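PDB 4G68: ABC transporter from Caldanaerobius, which probably serves as the extracellular solute-binding protein of an ABC transporter, capturing sugars released from xylan for uptake by a thermophilic bacterium. Local coordinates for residues Gln153-Ile159 against Met274-Phe280; Thr191-Leu195 against Gly249-Ser253; Glu266-Gly270 against Asp288-Val293; Ile297-Arg301 against Gln376-Ile381. All blocks are in the same frame, centred on the assembly; numbering follows the deposited sequence.

Contact 1 (Gln153-Ile159 against Met274-Phe280); sequences QASVLYI and MYFGGNF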
loop_
_atom_site.group_PDB
_atom_site.type_symbol
_atom_site.label_atom_id
_atom_site.label_comp_id
_atom_site.label_asym_id
_atom_site.label_seq_id
_atom_site.Cartn_x
_atom_site.Cartn_y
_atom_site.Cartn_z
ATOM N N GLN C 153 -0.090 6.024 0.441
ATOM C CA GLN C 153 -0.588 4.929 1.283
ATOM C C GLN C 153 -0.425 5.253 2.760
ATOM O O GLN C 153 0.383 6.150 3.159
ATOM C CB GLN C 153 0.214 3.610 0.955
ATOM C CG GLN C 153 0.079 3.129 -0.548
ATOM C CD GLN C 153 0.844 1.810 -0.883
ATOM O OE1 GLN C 153 1.547 1.263 -0.058
ATOM N NE2 GLN C 153 0.728 1.332 -2.106
ATOM N N ALA C 154 -1.183 4.522 3.590
ATOM C CA ALA C 154 -1.057 4.629 5.028
ATOM C C ALA C 154 -1.547 3.300 5.585
ATOM O O ALA C 154 -2.475 2.691 5.010
ATOM C CB ALA C 154 -1.918 5.794 5.533
ATOM N N SER C 155 -0.920 2.856 6.675
ATOM C CA SER C 155 -1.374 1.592 7.348
ATOM C C SER C 155 -2.641 1.811 8.159
ATOM O O SER C 155 -2.700 2.777 8.956
ATOM C CB SER C 155 -0.274 1.013 8.251
ATOM O OG SER C 155 0.383 2.041 9.040
ATOM N N VAL C 156 -3.586 0.861 8.089
ATOM C CA VAL C 156 -4.846 1.047 8.809
ATOM C C VAL C 156 -5.251 -0.254 9.483
ATOM O O VAL C 156 -5.187 -1.291 8.835
ATOM C CB VAL C 156 -5.990 1.394 7.835
ATOM C CG1 VAL C 156 -7.339 1.545 8.561
ATOM C CG2 VAL C 156 -5.658 2.678 7.074
ATOM N N LEU C 157 -5.716 -0.167 10.761
ATOM C CA LEU C 157 -6.463 -1.254 11.387
ATOM C C LEU C 157 -7.948 -0.965 11.154
ATOM O O LEU C 157 -8.495 0.051 11.621
ATOM C CB LEU C 157 -6.094 -1.423 12.893
ATOM C CG LEU C 157 -6.844 -2.478 13.756
ATOM C CD1 LEU C 157 -6.751 -3.901 13.210
ATOM C CD2 LEU C 157 -6.360 -2.404 15.197
ATOM N N TYR C 158 -8.621 -1.902 10.473
ATOM C CA TYR C 158 -10.064 -1.832 10.254
ATOM C C TYR C 158 -10.755 -2.655 11.317
ATOM O O TYR C 158 -10.393 -3.801 11.530
ATOM C CB TYR C 158 -10.421 -2.396 8.873
ATOM C CG TYR C 158 -9.774 -1.638 7.744
ATOM C CD1 TYR C 158 -10.413 -0.560 7.151
ATOM C CD2 TYR C 158 -8.550 -2.041 7.219
ATOM C CE1 TYR C 158 -9.833 0.131 6.087
ATOM C CE2 TYR C 158 -7.956 -1.350 6.165
ATOM C CZ TYR C 158 -8.598 -0.286 5.607
ATOM O OH TYR C 158 -7.993 0.363 4.550
ATOM N N ILE C 159 -11.754 -2.048 11.974
ATOM C CA ILE C 159 -12.526 -2.657 13.055
ATOM C C ILE C 159 -13.972 -2.808 12.566
ATOM O O ILE C 159 -14.598 -1.807 12.207
ATOM C CB ILE C 159 -12.511 -1.683 14.298
ATOM C CG1 ILE C 159 -11.091 -1.398 14.735
ATOM C CG2 ILE C 159 -13.397 -2.149 15.477
ATOM C CD1 ILE C 159 -10.371 -2.682 15.055
ATOM N N MET C 274 -11.379 -8.023 12.505
ATOM C CA MET C 274 -10.349 -7.088 12.059
ATOM C C MET C 274 -9.642 -7.455 10.747
ATOM O O MET C 274 -9.785 -8.564 10.225
ATOM C CB MET C 274 -9.262 -6.793 13.165
ATOM C CG MET C 274 -9.790 -6.555 14.589
ATOM S SD MET C 274 -8.567 -6.491 15.931
ATOM C CE MET C 274 -7.998 -4.798 15.865
ATOM N N TYR C 275 -9.033 -6.417 10.135
ATOM C CA TYR C 275 -8.157 -6.530 8.937
ATOM C C TYR C 275 -7.137 -5.477 9.119
ATOM O O TYR C 275 -7.472 -4.343 9.538
ATOM C CB TYR C 275 -8.896 -6.102 7.767
ATOM C CG TYR C 275 -8.242 -6.214 6.456
ATOM C CD1 TYR C 275 -8.483 -7.326 5.636
ATOM C CD2 TYR C 275 -7.473 -5.142 5.931
ATOM C CE1 TYR C 275 -7.903 -7.421 4.381
ATOM C CE2 TYR C 275 -6.899 -5.249 4.672
ATOM C CZ TYR C 275 -7.108 -6.375 3.896
ATOM O OH TYR C 275 -6.495 -6.470 2.638
ATOM N N PHE C 276 -5.907 -5.799 8.728
ATOM C CA PHE C 276 -4.912 -4.782 8.756
ATOM C C PHE C 276 -4.182 -4.629 7.425
ATOM O O PHE C 276 -3.725 -5.574 6.834
ATOM C CB PHE C 276 -3.924 -5.043 9.897
ATOM C CG PHE C 276 -2.804 -4.080 9.916
ATOM C CD1 PHE C 276 -2.976 -2.823 10.469
ATOM C CD2 PHE C 276 -1.575 -4.407 9.333
ATOM C CE1 PHE C 276 -1.968 -1.884 10.445
ATOM C CE2 PHE C 276 -0.567 -3.456 9.286
ATOM C CZ PHE C 276 -0.756 -2.227 9.851
ATOM N N GLY C 277 -4.093 -3.407 6.941
ATOM C CA GLY C 277 -3.377 -3.330 5.712
ATOM C C GLY C 277 -3.298 -1.933 5.245
ATOM O O GLY C 277 -3.224 -0.990 6.060
ATOM N N GLY C 278 -3.254 -1.821 3.934
ATOM C CA GLY C 278 -3.215 -0.519 3.298
ATOM C C GLY C 278 -4.564 0.189 3.328
ATOM O O GLY C 278 -5.660 -0.440 3.317
ATOM N N ASN C 279 -4.490 1.517 3.355
ATOM C CA ASN C 279 -5.686 2.303 3.209
ATOM C C ASN C 279 -6.463 1.969 1.879
ATOM O O ASN C 279 -7.667 2.230 1.785
ATOM C CB ASN C 279 -5.244 3.764 3.171
ATOM C CG ASN C 279 -4.290 4.007 2.030
ATOM O OD1 ASN C 279 -3.151 3.492 2.021
ATOM N ND2 ASN C 279 -4.790 4.664 0.998
ATOM N N PHE C 280 -5.750 1.466 0.839
ATOM C CA PHE C 280 -6.328 1.262 -0.535
ATOM C C PHE C 280 -7.373 0.159 -0.504
ATOM O O PHE C 280 -8.300 0.101 -1.381
ATOM C CB PHE C 280 -5.241 0.836 -1.548
ATOM C CG PHE C 280 -4.164 -0.059 -0.928
ATOM C CD1 PHE C 280 -4.384 -1.458 -0.801
ATOM C CD2 PHE C 280 -2.933 0.489 -0.548
ATOM C CE1 PHE C 280 -3.376 -2.261 -0.261
ATOM C CE2 PHE C 280 -1.948 -0.285 0.024
ATOM C CZ PHE C 280 -2.166 -1.671 0.147
#

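Contact 2 (Thr191-Leu195 against Gly249-Ser253); sequences TPFAL and GAFDS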
loop_
_atom_site.group_PDB
_atom_site.type_symbol
_atom_site.label_atom_id
_atom_site.label_comp_id
_atom_site.label_asym_id
_atom_site.label_seq_id
_atom_site.Cartn_x
_atom_site.Cartn_y
_atom_site.Cartn_z
ATOM N N THR C 191 -13.421 -15.390 13.624
ATOM C CA THR C 191 -12.107 -15.128 13.009
ATOM C C THR C 191 -11.638 -13.701 13.375
ATOM O O THR C 191 -12.293 -12.723 12.980
ATOM C CB THR C 191 -12.193 -15.284 11.453
ATOM O OG1 THR C 191 -12.659 -16.592 11.125
ATOM C CG2 THR C 191 -10.856 -15.105 10.791
ATOM N N PRO C 192 -10.527 -13.571 14.137
ATOM C CA PRO C 192 -10.123 -12.245 14.626
ATOM C C PRO C 192 -9.652 -11.388 13.470
ATOM O O PRO C 192 -10.014 -10.255 13.397
ATOM C CB PRO C 192 -8.907 -12.571 15.536
ATOM C CG PRO C 192 -9.255 -13.925 16.053
ATOM C CD PRO C 192 -9.791 -14.641 14.840
ATOM N N PHE C 193 -8.795 -11.931 12.609
ATOM C CA PHE C 193 -8.306 -11.170 11.473
ATOM C C PHE C 193 -8.604 -11.946 10.189
ATOM O O PHE C 193 -8.327 -13.155 10.123
ATOM C CB PHE C 193 -6.776 -10.998 11.528
ATOM C CG PHE C 193 -6.292 -9.839 12.363
ATOM C CD1 PHE C 193 -5.989 -8.576 11.773
ATOM C CD2 PHE C 193 -6.046 -10.004 13.726
ATOM C CE1 PHE C 193 -5.538 -7.523 12.575
ATOM C CE2 PHE C 193 -5.537 -8.955 14.494
ATOM C CZ PHE C 193 -5.264 -7.731 13.918
ATOM N N ALA C 194 -9.136 -11.253 9.174
ATOM C CA ALA C 194 -9.166 -11.793 7.818
ATOM C C ALA C 194 -7.822 -11.502 7.221
ATOM O O ALA C 194 -7.551 -10.336 6.942
ATOM C CB ALA C 194 -10.238 -11.113 6.976
ATOM N N LEU C 195 -6.983 -12.529 7.029
ATOM C CA LEU C 195 -5.713 -12.305 6.247
ATOM C C LEU C 195 -5.558 -13.254 5.012
ATOM O O LEU C 195 -5.789 -14.460 5.146
ATOM C CB LEU C 195 -4.487 -12.338 7.160
ATOM C CG LEU C 195 -3.095 -12.395 6.524
ATOM C CD1 LEU C 195 -2.749 -11.104 5.745
ATOM C CD2 LEU C 195 -2.003 -12.756 7.515
ATOM N N GLY C 249 -4.099 -17.221 17.585
ATOM C CA GLY C 249 -5.128 -17.691 16.634
ATOM C C GLY C 249 -5.814 -16.500 15.960
ATOM O O GLY C 249 -7.028 -16.522 15.710
ATOM N N ALA C 250 -5.035 -15.450 15.691
ATOM C CA ALA C 250 -5.528 -14.342 14.856
ATOM C C ALA C 250 -6.079 -14.753 13.472
ATOM O O ALA C 250 -6.974 -14.096 12.962
ATOM C CB ALA C 250 -4.461 -13.279 14.711
ATOM N N PHE C 251 -5.568 -15.835 12.866
ATOM C CA PHE C 251 -5.859 -16.123 11.444
ATOM C C PHE C 251 -6.605 -17.425 11.228
ATOM O O PHE C 251 -6.368 -18.396 11.942
ATOM C CB PHE C 251 -4.579 -16.013 10.561
ATOM C CG PHE C 251 -3.727 -14.773 10.900
ATOM C CD1 PHE C 251 -4.150 -13.469 10.518
ATOM C CD2 PHE C 251 -2.520 -14.896 11.642
ATOM C CE1 PHE C 251 -3.409 -12.350 10.900
ATOM C CE2 PHE C 251 -1.783 -13.782 12.000
ATOM C CZ PHE C 251 -2.208 -12.513 11.637
ATOM N N ASP C 252 -7.491 -17.461 10.247
ATOM C CA ASP C 252 -8.143 -18.705 9.849
ATOM C C ASP C 252 -7.083 -19.751 9.472
ATOM O O ASP C 252 -6.007 -19.403 8.994
ATOM C CB ASP C 252 -9.055 -18.488 8.658
ATOM C CG ASP C 252 -10.428 -17.928 9.047
ATOM O OD1 ASP C 252 -11.050 -18.364 10.060
ATOM O OD2 ASP C 252 -10.907 -17.043 8.297
ATOM N N SER C 253 -7.386 -21.025 9.677
ATOM C CA SER C 253 -6.457 -22.118 9.337
ATOM C C SER C 253 -5.769 -21.992 7.926
ATOM O O SER C 253 -4.543 -22.070 7.808
ATOM C CB SER C 253 -7.164 -23.485 9.520
ATOM O OG SER C 253 -7.814 -23.585 10.804
#

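Contact 3 (Glu266-Gly270 against Asp288-Val293); sequences EFNQG and DPSSLV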
loop_
_atom_site.group_PDB
_atom_site.type_symbol
_atom_site.label_atom_id
_atom_site.label_comp_id
_atom_site.label_asym_id
_atom_site.label_seq_id
_atom_site.Cartn_x
_atom_site.Cartn_y
_atom_site.Cartn_z
ATOM N N GLU C 266 -13.692 -11.857 2.559
ATOM C CA GLU C 266 -13.938 -12.324 3.927
ATOM C C GLU C 266 -14.465 -11.206 4.821
ATOM O O GLU C 266 -15.585 -11.277 5.360
ATOM C CB GLU C 266 -12.644 -12.808 4.540
ATOM C CG GLU C 266 -12.667 -14.296 4.814
ATOM C CD GLU C 266 -11.447 -14.782 5.578
ATOM O OE1 GLU C 266 -10.612 -14.026 6.079
ATOM O OE2 GLU C 266 -11.301 -15.997 5.663
ATOM N N PHE C 267 -13.643 -10.164 4.953
ATOM C CA PHE C 267 -13.953 -9.047 5.827
ATOM C C PHE C 267 -15.181 -8.294 5.427
ATOM O O PHE C 267 -15.909 -7.854 6.323
ATOM C CB PHE C 267 -12.820 -8.052 5.871
ATOM C CG PHE C 267 -12.924 -7.060 7.009
ATOM C CD1 PHE C 267 -12.964 -7.493 8.329
ATOM C CD2 PHE C 267 -12.955 -5.702 6.759
ATOM C CE1 PHE C 267 -13.026 -6.580 9.374
ATOM C CE2 PHE C 267 -12.984 -4.777 7.793
ATOM C CZ PHE C 267 -13.048 -5.215 9.109
ATOM N N ASN C 268 -15.389 -8.121 4.121
ATOM C CA ASN C 268 -16.551 -7.367 3.635
ATOM C C ASN C 268 -17.857 -8.137 3.724
ATOM O O ASN C 268 -18.932 -7.528 3.654
ATOM C CB ASN C 268 -16.321 -6.544 2.320
ATOM C CG ASN C 268 -16.551 -7.327 1.026
ATOM O OD1 ASN C 268 -17.062 -8.440 1.001
ATOM N ND2 ASN C 268 -16.163 -6.707 -0.089
ATOM N N GLN C 269 -17.750 -9.466 3.904
ATOM C CA GLN C 269 -18.930 -10.304 4.170
ATOM C C GLN C 269 -19.217 -10.428 5.667
ATOM O O GLN C 269 -20.117 -11.152 6.078
ATOM C CB GLN C 269 -18.754 -11.681 3.520
ATOM C CG GLN C 269 -18.789 -11.637 1.990
ATOM C CD GLN C 269 -20.045 -10.969 1.435
ATOM O OE1 GLN C 269 -20.006 -9.822 0.932
ATOM N NE2 GLN C 269 -21.161 -11.666 1.526
ATOM N N GLY C 270 -18.456 -9.701 6.471
ATOM C CA GLY C 270 -18.673 -9.670 7.934
ATOM C C GLY C 270 -18.126 -10.895 8.634
ATOM O O GLY C 270 -18.600 -11.274 9.685
ATOM N N ASP C 288 -17.218 -1.333 -2.818
ATOM C CA ASP C 288 -17.582 -2.558 -3.549
ATOM C C ASP C 288 -19.063 -2.827 -3.310
ATOM O O ASP C 288 -19.493 -2.909 -2.156
ATOM C CB ASP C 288 -16.742 -3.718 -3.010
ATOM C CG ASP C 288 -16.864 -4.976 -3.834
ATOM O OD1 ASP C 288 -17.936 -5.218 -4.441
ATOM O OD2 ASP C 288 -15.878 -5.723 -3.863
ATOM N N PRO C 289 -19.854 -2.969 -4.394
ATOM C CA PRO C 289 -21.281 -3.149 -4.219
ATOM C C PRO C 289 -21.657 -4.413 -3.450
ATOM O O PRO C 289 -22.771 -4.468 -2.937
ATOM C CB PRO C 289 -21.804 -3.210 -5.667
ATOM C CG PRO C 289 -20.738 -2.592 -6.509
ATOM C CD PRO C 289 -19.478 -3.021 -5.822
ATOM N N SER C 290 -20.736 -5.381 -3.366
ATOM C CA SER C 290 -20.956 -6.702 -2.714
ATOM C C SER C 290 -20.848 -6.587 -1.201
ATOM O O SER C 290 -21.384 -7.431 -0.462
ATOM C CB SER C 290 -19.896 -7.723 -3.159
ATOM O OG SER C 290 -20.119 -8.149 -4.487
ATOM N N SER C 291 -20.138 -5.550 -0.746
ATOM C CA SER C 291 -19.913 -5.385 0.690
ATOM C C SER C 291 -21.197 -5.373 1.523
ATOM O O SER C 291 -22.200 -4.747 1.133
ATOM C CB SER C 291 -19.086 -4.143 0.977
ATOM O OG SER C 291 -18.816 -4.068 2.382
ATOM N N LEU C 292 -21.151 -6.060 2.671
ATOM C CA LEU C 292 -22.195 -6.058 3.697
ATOM C C LEU C 292 -21.808 -5.293 4.964
ATOM O O LEU C 292 -22.531 -5.316 6.003
ATOM C CB LEU C 292 -22.536 -7.504 4.084
ATOM C CG LEU C 292 -22.938 -8.382 2.896
ATOM C CD1 LEU C 292 -23.191 -9.793 3.388
ATOM C CD2 LEU C 292 -24.174 -7.805 2.219
ATOM N N VAL C 293 -20.654 -4.652 4.922
ATOM C CA VAL C 293 -20.141 -3.932 6.090
ATOM C C VAL C 293 -20.102 -2.391 5.910
ATOM O O VAL C 293 -19.541 -1.667 6.768
ATOM C CB VAL C 293 -18.740 -4.456 6.534
ATOM C CG1 VAL C 293 -18.775 -5.940 7.051
ATOM C CG2 VAL C 293 -17.640 -4.181 5.479
#

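Contact 4 (Ile297-Arg301 against Gln376-Ile381); sequences IEAVR and QIMNNI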
loop_
_atom_site.group_PDB
_atom_site.type_symbol
_atom_site.label_atom_id
_atom_site.label_comp_id
_atom_site.label_asym_id
_atom_site.label_seq_id
_atom_site.Cartn_x
_atom_site.Cartn_y
_atom_site.Cartn_z
ATOM N N ILE C 297 -17.786 -0.071 9.649
ATOM C CA ILE C 297 -16.288 -0.126 9.697
ATOM C C ILE C 297 -15.624 1.163 10.168
ATOM O O ILE C 297 -15.922 2.282 9.649
ATOM C CB ILE C 297 -15.652 -0.474 8.303
ATOM C CG1 ILE C 297 -16.090 -1.877 7.769
ATOM C CG2 ILE C 297 -14.109 -0.174 8.282
ATOM C CD1 ILE C 297 -16.288 -3.002 8.791
ATOM N N GLU C 298 -14.704 0.998 11.127
ATOM C CA GLU C 298 -13.920 2.081 11.722
ATOM C C GLU C 298 -12.433 1.835 11.418
ATOM O O GLU C 298 -11.943 0.686 11.545
ATOM C CB GLU C 298 -14.095 2.080 13.234
ATOM C CG GLU C 298 -13.618 3.341 13.901
ATOM C CD GLU C 298 -13.490 3.202 15.415
ATOM O OE1 GLU C 298 -13.833 2.122 15.954
ATOM O OE2 GLU C 298 -13.019 4.171 16.043
ATOM N N ALA C 299 -11.743 2.901 11.003
ATOM C CA ALA C 299 -10.305 2.921 10.804
ATOM C C ALA C 299 -9.595 3.544 12.031
ATOM O O ALA C 299 -9.896 4.675 12.451
ATOM C CB ALA C 299 -9.949 3.736 9.541
ATOM N N VAL C 300 -8.634 2.798 12.569
ATOM C CA VAL C 300 -7.729 3.227 13.653
ATOM C C VAL C 300 -6.220 2.978 13.340
ATOM O O VAL C 300 -5.868 2.187 12.469
ATOM C CB VAL C 300 -8.150 2.616 15.038
ATOM C CG1 VAL C 300 -9.628 2.900 15.349
ATOM C CG2 VAL C 300 -7.861 1.111 15.105
ATOM N N ARG C 301 -5.356 3.701 14.030
ATOM C CA ARG C 301 -3.926 3.445 14.018
ATOM C C ARG C 301 -3.632 2.060 14.506
ATOM O O ARG C 301 -4.435 1.479 15.258
ATOM C CB ARG C 301 -3.229 4.394 14.976
ATOM C CG ARG C 301 -3.108 5.783 14.392
ATOM C CD ARG C 301 -2.309 6.667 15.311
ATOM N NE ARG C 301 -2.416 7.983 14.743
ATOM C CZ ARG C 301 -3.095 8.963 15.302
ATOM N NH1 ARG C 301 -3.693 8.750 16.478
ATOM N NH2 ARG C 301 -3.150 10.141 14.697
ATOM N N GLN C 376 -11.862 9.358 7.778
ATOM C CA GLN C 376 -11.386 8.790 9.052
ATOM C C GLN C 376 -9.900 8.372 8.997
ATOM O O GLN C 376 -9.114 8.680 9.926
ATOM C CB GLN C 376 -12.308 7.671 9.553
ATOM C CG GLN C 376 -12.133 7.460 11.065
ATOM C CD GLN C 376 -12.989 6.350 11.637
ATOM O OE1 GLN C 376 -13.559 6.480 12.742
ATOM N NE2 GLN C 376 -13.118 5.273 10.877
ATOM N N ILE C 377 -9.542 7.682 7.902
ATOM C CA ILE C 377 -8.175 7.326 7.624
ATOM C C ILE C 377 -7.347 8.603 7.705
ATOM O O ILE C 377 -6.400 8.649 8.470
ATOM C CB ILE C 377 -7.970 6.546 6.295
ATOM C CG1 ILE C 377 -8.544 5.127 6.427
ATOM C CG2 ILE C 377 -6.467 6.435 6.004
ATOM C CD1 ILE C 377 -8.681 4.334 5.114
ATOM N N MET C 378 -7.700 9.637 6.935
ATOM C CA MET C 378 -7.022 10.929 7.079
ATOM C C MET C 378 -6.866 11.391 8.550
ATOM O O MET C 378 -5.740 11.651 9.020
ATOM C CB MET C 378 -7.748 11.984 6.264
ATOM C CG MET C 378 -7.321 12.001 4.814
ATOM S SD MET C 378 -8.076 13.371 3.880
ATOM C CE MET C 378 -7.335 14.746 4.554
ATOM N N ASN C 379 -7.988 11.440 9.268
ATOM C CA ASN C 379 -8.062 11.893 10.677
ATOM C C ASN C 379 -7.447 11.011 11.782
ATOM O O ASN C 379 -6.698 11.495 12.640
ATOM C CB ASN C 379 -9.536 12.126 11.011
ATOM C CG ASN C 379 -10.097 13.311 10.275
ATOM O OD1 ASN C 379 -9.348 14.079 9.635
ATOM N ND2 ASN C 379 -11.403 13.488 10.370
ATOM N N ASN C 380 -7.829 9.748 11.810
ATOM C CA ASN C 380 -7.264 8.808 12.779
ATOM C C ASN C 380 -5.853 8.343 12.477
ATOM O O ASN C 380 -5.175 7.912 13.410
ATOM C CB ASN C 380 -8.160 7.601 12.957
ATOM C CG ASN C 380 -9.493 7.963 13.619
ATOM O OD1 ASN C 380 -9.788 9.157 13.879
ATOM N ND2 ASN C 380 -10.333 6.936 13.851
ATOM N N ILE C 381 -5.395 8.408 11.213
ATOM C CA ILE C 381 -4.062 7.880 10.880
ATOM C C ILE C 381 -3.081 8.912 10.338
ATOM O O ILE C 381 -1.958 9.103 10.889
ATOM C CB ILE C 381 -4.096 6.647 9.891
ATOM C CG1 ILE C 381 -4.711 5.413 10.547
ATOM C CG2 ILE C 381 -2.673 6.248 9.502
ATOM C CD1 ILE C 381 -6.193 5.268 10.336
HETATM O O HOH W 1 -0.586 7.225 12.722
#

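Contact 1 (Gln153-Ile159 against Met274-Phe280)
Strand 153-159 and strand 274-278 pair as antiparallel neighbours in the mixed sheet of a periplasmic-type binding-protein fold, their axes 4.8 Å apart and inclined at 173°. The hydrogen-bonded pairs are Val156 with Gly277 and Tyr158 with Tyr275. In the first, Val156 N reaches Gly277 O at 2.8 Å; in the second, the bond from Tyr275 N to Tyr158 O is stretched to 3.3 Å. Where strand 274-278 gives way to a 3-10 turn, a side chain extends the ladder. Asn279 has its CG between the backbone N and the carbonyl carbon (chi1 59°), which turns OD1 back to Ala154 N, 2.7 Å away; that N-H lies well above the carbonyl plane of the amide, while Asn279 N returns a bond to Ala154 O.

The Tyr158 ring runs along the partner strand, and its hydroxyl gives a hydrogen bond to Gly278 O, OH to O 2.8 Å. This bond fixes the ring, which holds Tyr275 O at its edge and carries Val156 CG1 over its centre, 3.6 Å above the plane. The Tyr275 ring runs alongside it in the same direction, the two planes 69° apart. Gly277 passes beside these rings with a nearly fully extended backbone. On the face bearing Leu157 and Phe276, the Phe276 ring slants past Val156 O and brings CZ to Ser155 CB at 3.6 Å. Phe285 meets both tyrosine rings edge-to-face, and Tyr275 OH is hydrogen-bonded to Asp281.

Contact 2 (Thr191-Leu195 against Gly249-Ser253)
Thr191 OG1 donates to Asp252 OD1 across the two loops, an O-to-O distance of 2.6 Å. The hydroxyl meets the carboxylate on its syn side, 27° out of its plane, and the two side chains cross at about a right angle. With OG1 beside the backbone N (chi1 -57°), the methyl of Thr191 also comes against the carboxylate, CG2 lying 3.2 Å from Asp252 OD2. That oxygen also lies close to the like-charged Glu266, so a proton may be shared there or a pKa raised. The Asp252 backbone N, by contrast, is buried without a partner in the model.

A second bond joins the backbones: Phe193 N to Ala250 O, 2.9 Å. Pro192 packs next to it, its CG 3.4 Å from Gly249 O. Gly249, with positive phi, ends helix 233-248 in a Schellman motif, so the segment 249-253 begins directly at the close of that helix.

Farther out, the Phe251 ring is covered on both faces. Leu195 CD2 makes a CH-pi contact over one, 4.0 Å from the centroid, while Ala250 CB sits over the centre of the other. Phe193 runs alongside Phe251 at an oblique 47° between ring planes, and its CB touches Phe251 CE1 at 3.7 Å.

Met245 of helix 233-248 and Ile182 of helix 175-187 enclose the apolar side, and backbone bonds between Met274 and both Pro192 and Ala194 attach the 191-195 loop to the edge of strand 274-278.

Contact 3 (Glu266-Gly270 against Asp288-Val293)
A chi1 of 87° tucks the CG of Asn268 in over its own backbone and brings it 3.9 Å from Ser291 CA, while Asn268 CB lies 3.5 Å from Ser291 OG. Ser291 turns the other way, with OG opposite its own N across the CA-CB bond (chi1 -176°) and beside its carbonyl; there OG accepts from Val293 N at 3.2 Å, an ST turn, and it is also hydrogen-bonded to Phe285 O. These bonds fix the rotation of the serine.

A hydrogen bond joins the backbones: Leu292 N to Asn268 O, 2.8 Å. Its acceptor belongs to the last turn of helix 260-268, which Gly270 closes in a Schellman motif with phi 78° and a bond from its N back to Phe267 O. The partner loop is folded just as locally. A type I beta turn runs from Asp288 to Ser291, and the N-H of Ser290 approaches Asp288 OD1 from above the carboxylate plane, N to OD1 3.0 Å, giving an Asx turn.

Val293 fits its two methyls around the helix end: CG1 stands 3.5 Å from Phe267 O, and CG2 lies 3.8 Å from Asn268 CA. On the more exposed side, Leu292 CD1 packs on the terminal amide of Gln269, whose chain bends at chi2 and crosses the leucine. Phe267 and Phe285 also meet edge-to-face, and Phe267 touches Tyr158 of strand 144-160.

Contact 4 (Ile297-Arg301 against Gln376-Ile381)
Arg301 leaves strand 297-300 to run along the end of helix 372-382. From CB, the chain turns CG beside the backbone N (chi1 -77°), where CG comes 3.1 Å from Asn380 O, and CD passes the same oxygen at 3.7 Å. From CG the chain stays extended to NE, and the guanidinium then spreads over this carbonyl, with CZ 3.0 Å from Asn380 O. The oxygen lies over the centre of one guanidinium face, 2.9 Å above the plane, so the approach of NE and NH2 is too poorly angled for hydrogen bonding; the attraction is probably mainly electrostatic. NE uses its N-H in the plane instead, reaching a water at 2.8 Å that in turn donates to Ile381 O. That bridge links the arginine to the carbonyl of the next helical residue.

Asn380 reaches back toward the strand. Its ND2 donates to Ala299 O at 2.7 Å, nearly in line with the carbonyl bond, and the acceptor is tilted 18° from the amide plane. Gln376, one turn earlier and fully extended, brings its amide against the backbone at Glu298 and Ala299. Ala299 CB points toward the helix, meeting Ile377 CG1 at 3.7 Å and, more loosely, Ile381 CD1.

The segment 376-381, which widens to a pi-type turn at 377-381, crosses strand 297-300 at -38°, their axes 7.4 Å apart. Strand 297-300 pairs through Glu298 and Val300 with strand 144-160, and Ile377 extends the packing to Val156 of that strand and Leu357 of strand 357-358.

Overall arrangement
From the N terminus, strand 144-160 supplies the first half of contact 1, whose loop closes only at 274-280. Contact 2 is nested within that loop, joining the loops that follow helices 175-187 and 233-248. Contact 3 opens on helix 260-268 before contact 1 has closed and finishes beyond it at 288-293, so the two cross. Contact 4 follows in series, bringing helix 372-382 onto strand 297-300. This strand and 274-278 both pair with 144-160, which links contacts 1 and 4. Met274 joins contact 1 to contact 2 through backbone bonds, while Phe267 of contact 3 packs on Tyr158 and Ile297. Contacts 2 and 4 do not touch, their nearest atoms being about 9 Å apart.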